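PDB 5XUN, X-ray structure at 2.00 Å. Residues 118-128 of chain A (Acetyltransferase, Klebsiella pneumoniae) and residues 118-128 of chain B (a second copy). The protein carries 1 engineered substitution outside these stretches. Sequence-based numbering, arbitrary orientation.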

# COMPACT_ATOMS: atom_id res chain seq x y z
N ARG A 118 -11.15 6.18 -5.34
CA ARG A 118 -11.91 5.92 -4.17
C ARG A 118 -11.26 4.79 -3.33
O ARG A 118 -11.22 4.86 -2.16
N VAL A 119 -10.82 3.74 -4.01
CA VAL A 119 -10.14 2.66 -3.31
C VAL A 119 -8.85 3.17 -2.70
O VAL A 119 -8.57 2.91 -1.52
N VAL A 120 -8.07 3.93 -3.46
CA VAL A 120 -6.80 4.45 -2.96
C VAL A 120 -7.04 5.39 -1.79
O VAL A 120 -6.30 5.37 -0.80
N TRP A 121 -8.12 6.18 -1.86
CA TRP A 121 -8.47 7.07 -0.76
C TRP A 121 -8.75 6.30 0.52
O TRP A 121 -8.27 6.66 1.60
N GLY A 122 -9.57 5.25 0.43
CA GLY A 122 -9.78 4.38 1.58
C GLY A 122 -8.49 3.76 2.10
O GLY A 122 -8.25 3.73 3.31
N ALA A 123 -7.64 3.29 1.19
CA ALA A 123 -6.37 2.68 1.60
C ALA A 123 -5.47 3.69 2.31
O ALA A 123 -4.77 3.34 3.27
N SER A 124 -5.48 4.94 1.85
CA SER A 124 -4.58 5.95 2.40
C SER A 124 -4.93 6.29 3.84
O SER A 124 -4.07 6.79 4.58
N LYS A 125 -6.16 6.02 4.27
CA LYS A 125 -6.53 6.34 5.64
C LYS A 125 -5.82 5.44 6.63
O LYS A 125 -5.49 5.87 7.74
N ALA A 126 -5.56 4.19 6.24
CA ALA A 126 -4.99 3.18 7.12
C ALA A 126 -3.49 3.03 6.97
O ALA A 126 -2.81 2.68 7.94
N VAL A 127 -2.96 3.27 5.77
CA VAL A 127 -1.55 3.08 5.47
C VAL A 127 -1.09 4.30 4.68
O VAL A 127 -1.84 4.84 3.86
N GLY A 128 0.15 4.74 4.94
CA GLY A 128 0.66 5.93 4.28
C GLY A 128 0.79 5.77 2.78
O GLY A 128 1.53 4.91 2.31
N ARG B 118 -3.37 -7.06 11.47
CA ARG B 118 -4.77 -6.92 11.12
C ARG B 118 -4.98 -5.76 10.15
O ARG B 118 -5.82 -5.85 9.24
N VAL B 119 -4.25 -4.66 10.34
CA VAL B 119 -4.36 -3.53 9.43
C VAL B 119 -3.86 -3.91 8.04
O VAL B 119 -4.50 -3.61 7.03
N VAL B 120 -2.71 -4.58 7.98
CA VAL B 120 -2.14 -4.97 6.70
C VAL B 120 -3.02 -6.01 6.02
O VAL B 120 -3.15 -6.04 4.79
N TRP B 121 -3.62 -6.90 6.81
CA TRP B 121 -4.56 -7.87 6.26
C TRP B 121 -5.73 -7.16 5.58
O TRP B 121 -6.02 -7.42 4.41
N GLY B 122 -6.35 -6.22 6.29
CA GLY B 122 -7.41 -5.43 5.68
C GLY B 122 -6.95 -4.73 4.41
O GLY B 122 -7.67 -4.73 3.41
N ALA B 123 -5.75 -4.15 4.44
CA ALA B 123 -5.23 -3.44 3.28
C ALA B 123 -4.97 -4.37 2.10
O ALA B 123 -5.19 -3.99 0.95
N SER B 124 -4.51 -5.60 2.38
CA SER B 124 -4.16 -6.53 1.32
C SER B 124 -5.36 -6.97 0.49
O SER B 124 -5.19 -7.38 -0.67
N LYS B 125 -6.57 -6.87 1.04
CA LYS B 125 -7.75 -7.24 0.27
C LYS B 125 -8.08 -6.23 -0.82
O LYS B 125 -8.63 -6.60 -1.86
N ALA B 126 -7.74 -4.96 -0.60
CA ALA B 126 -8.12 -3.89 -1.52
C ALA B 126 -7.03 -3.54 -2.51
O ALA B 126 -7.33 -3.08 -3.61
N VAL B 127 -5.77 -3.73 -2.11
CA VAL B 127 -4.61 -3.38 -2.92
C VAL B 127 -3.59 -4.51 -2.80
O VAL B 127 -3.47 -5.15 -1.75
N GLY B 128 -2.87 -4.78 -3.88
CA GLY B 128 -1.89 -5.85 -3.86
C GLY B 128 -0.75 -5.61 -2.89
O GLY B 128 0.04 -4.67 -3.06

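This is a small contact made by apolar side chains between two copies of the same segment, in which valines and alanines pack about an approximate twofold axis and no hydrogen bond crosses from one chain to the other. The backbone register shows the symmetry: the CA atoms of A123(A) and A123(B) lie 6.4 Å apart at the centre, while the CA of V119(A) is 7.1 Å from the CA of A126(B), and the CA of A126(A) is 7.1 Å from the CA of V119(B). The two chains therefore run in opposite senses past each other, and together they bury 261 Å².

The CA-to-CB bonds of V119(A), A123(A), A126(A) and V127(A), and of their counterparts in chain B, point toward the partner. The first three recur at spacings of four and three residues, which brings them to the same side of the chain; V127(A) and V127(B), in the loop that follows, extend that side. V119(A) adopts the t rotamer (chi1 169°) and brings CG1 to 4.2 Å from CB of A126(B) and 4.3 Å from CG2 of V127(B). The same methyl lies 3.9 Å from the backbone O of A126(B), a van der Waals approach. The other half repeats the arrangement: CG1 of V119(B), also t, is 4.2 Å from CB of A126(A) and 4.3 Å from CG2 of V127(A). V127(A) and V127(B) are likewise t, and CG2 of each also meets the central alanine of the other chain, with V127(A) CG2 to A123(B) CB and V127(B) CG2 to A123(A) CB both at 4.4 Å.

Alanine suits the closest approach of the backbones, at A123(A) and A123(B), because a single methyl contributes apolar surface while taking up little space. At A126(A) and A126(B) the same small methyl receives CG1 of the valine opposite. Valine suits its positions because its branched side chain is compact, has few rotamers, and reaches across with a methyl without needing a polar partner.

The remaining side chains leave this seam alone. V120(A) and V120(B) point away, are buried, and come no closer than 5.5 Å, whereas R118(A), W121(A) and K125(A), like their chain B counterparts, are out of reach of the opposite stretch; W121(A) NE1 is hydrogen-bonded elsewhere in the structure. G122(A) and G122(B) have no side chain to offer. The side-chain hydrogen bonds within the stretches are each internal to one chain. S124(A) and S124(B), in the p rotamer, fold their hydroxyls back onto their own backbone, donating from S124(A) OG to W121(A) O at 2.7 Å and from S124(B) OG to W121(B) O at 2.6 Å. Such a bond satisfies a serine hydroxyl in a buried setting.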

# COMPACT_ATOMS: atom_id res chain seq x y z
CB ARG A 118 -13.32 5.56 -4.48
CG ARG A 118 -14.09 5.20 -3.25
CD ARG A 118 -15.05 6.29 -2.95
NE ARG A 118 -15.75 6.69 -4.17
CZ ARG A 118 -16.57 7.71 -4.23
NH1 ARG A 118 -16.76 8.41 -3.14
NH2 ARG A 118 -17.19 8.03 -5.35
CB VAL A 119 -9.89 1.47 -4.25
CG1 VAL A 119 -8.95 0.47 -3.58
CG2 VAL A 119 -11.23 0.78 -4.61
CB VAL A 120 -6.01 5.14 -4.10
CG1 VAL A 120 -4.81 5.93 -3.56
CG2 VAL A 120 -5.53 4.12 -5.13
CB TRP A 121 -9.68 7.92 -1.16
CG TRP A 121 -10.05 8.96 -0.15
CD1 TRP A 121 -9.22 9.88 0.42
CD2 TRP A 121 -11.36 9.21 0.39
NE1 TRP A 121 -9.92 10.68 1.28
CE2 TRP A 121 -11.23 10.29 1.29
CE3 TRP A 121 -12.61 8.63 0.20
CZ2 TRP A 121 -12.32 10.80 2.00
CZ3 TRP A 121 -13.69 9.14 0.91
CH2 TRP A 121 -13.54 10.21 1.80
CB ALA A 123 -5.65 2.09 0.39
CB SER A 124 -4.62 7.22 1.55
OG SER A 124 -5.84 7.92 1.75
CB LYS A 125 -8.04 6.21 5.83
CG LYS A 125 -8.93 6.98 4.86
CD LYS A 125 -8.83 8.49 5.00
CE LYS A 125 -10.22 9.09 4.99
NZ LYS A 125 -11.13 8.37 4.05
CB ALA A 126 -5.65 1.82 6.88
CB VAL A 127 -1.32 1.78 4.65
CG1 VAL A 127 0.09 1.72 4.11
CG2 VAL A 127 -1.63 0.56 5.50
CB ARG B 118 -5.61 -6.75 12.38
CG ARG B 118 -7.09 -6.62 12.11
CD ARG B 118 -7.89 -6.48 13.40
NE ARG B 118 -7.93 -7.72 14.16
CZ ARG B 118 -8.69 -8.77 13.84
NH1 ARG B 118 -9.46 -8.74 12.76
NH2 ARG B 118 -8.66 -9.86 14.60
CB VAL B 119 -3.61 -2.30 9.98
CG1 VAL B 119 -3.55 -1.21 8.93
CG2 VAL B 119 -4.27 -1.80 11.25
CB VAL B 120 -0.70 -5.47 6.89
CG1 VAL B 120 -0.17 -6.11 5.61
CG2 VAL B 120 0.18 -4.30 7.32
CB TRP B 121 -5.06 -8.80 7.37
CG TRP B 121 -6.00 -9.85 6.90
CD1 TRP B 121 -5.82 -10.72 5.86
CD2 TRP B 121 -7.27 -10.17 7.48
NE1 TRP B 121 -6.90 -11.55 5.75
CE2 TRP B 121 -7.81 -11.24 6.73
CE3 TRP B 121 -8.01 -9.66 8.55
CZ2 TRP B 121 -9.05 -11.80 7.02
CZ3 TRP B 121 -9.24 -10.22 8.84
CH2 TRP B 121 -9.75 -11.27 8.08
CB ALA B 123 -3.95 -2.70 3.66
CB SER B 124 -3.49 -7.77 1.92
OG SER B 124 -4.45 -8.56 2.62
CB LYS B 125 -8.94 -7.43 1.21
CG LYS B 125 -8.69 -8.46 2.27
CD LYS B 125 -9.59 -8.26 3.46
CE LYS B 125 -9.54 -9.48 4.35
NZ LYS B 125 -10.76 -9.56 5.20
CB ALA B 126 -8.48 -2.62 -0.74
CB VAL B 127 -4.01 -2.02 -2.46
CG1 VAL B 127 -2.65 -1.80 -3.04
CG2 VAL B 127 -4.94 -0.85 -2.85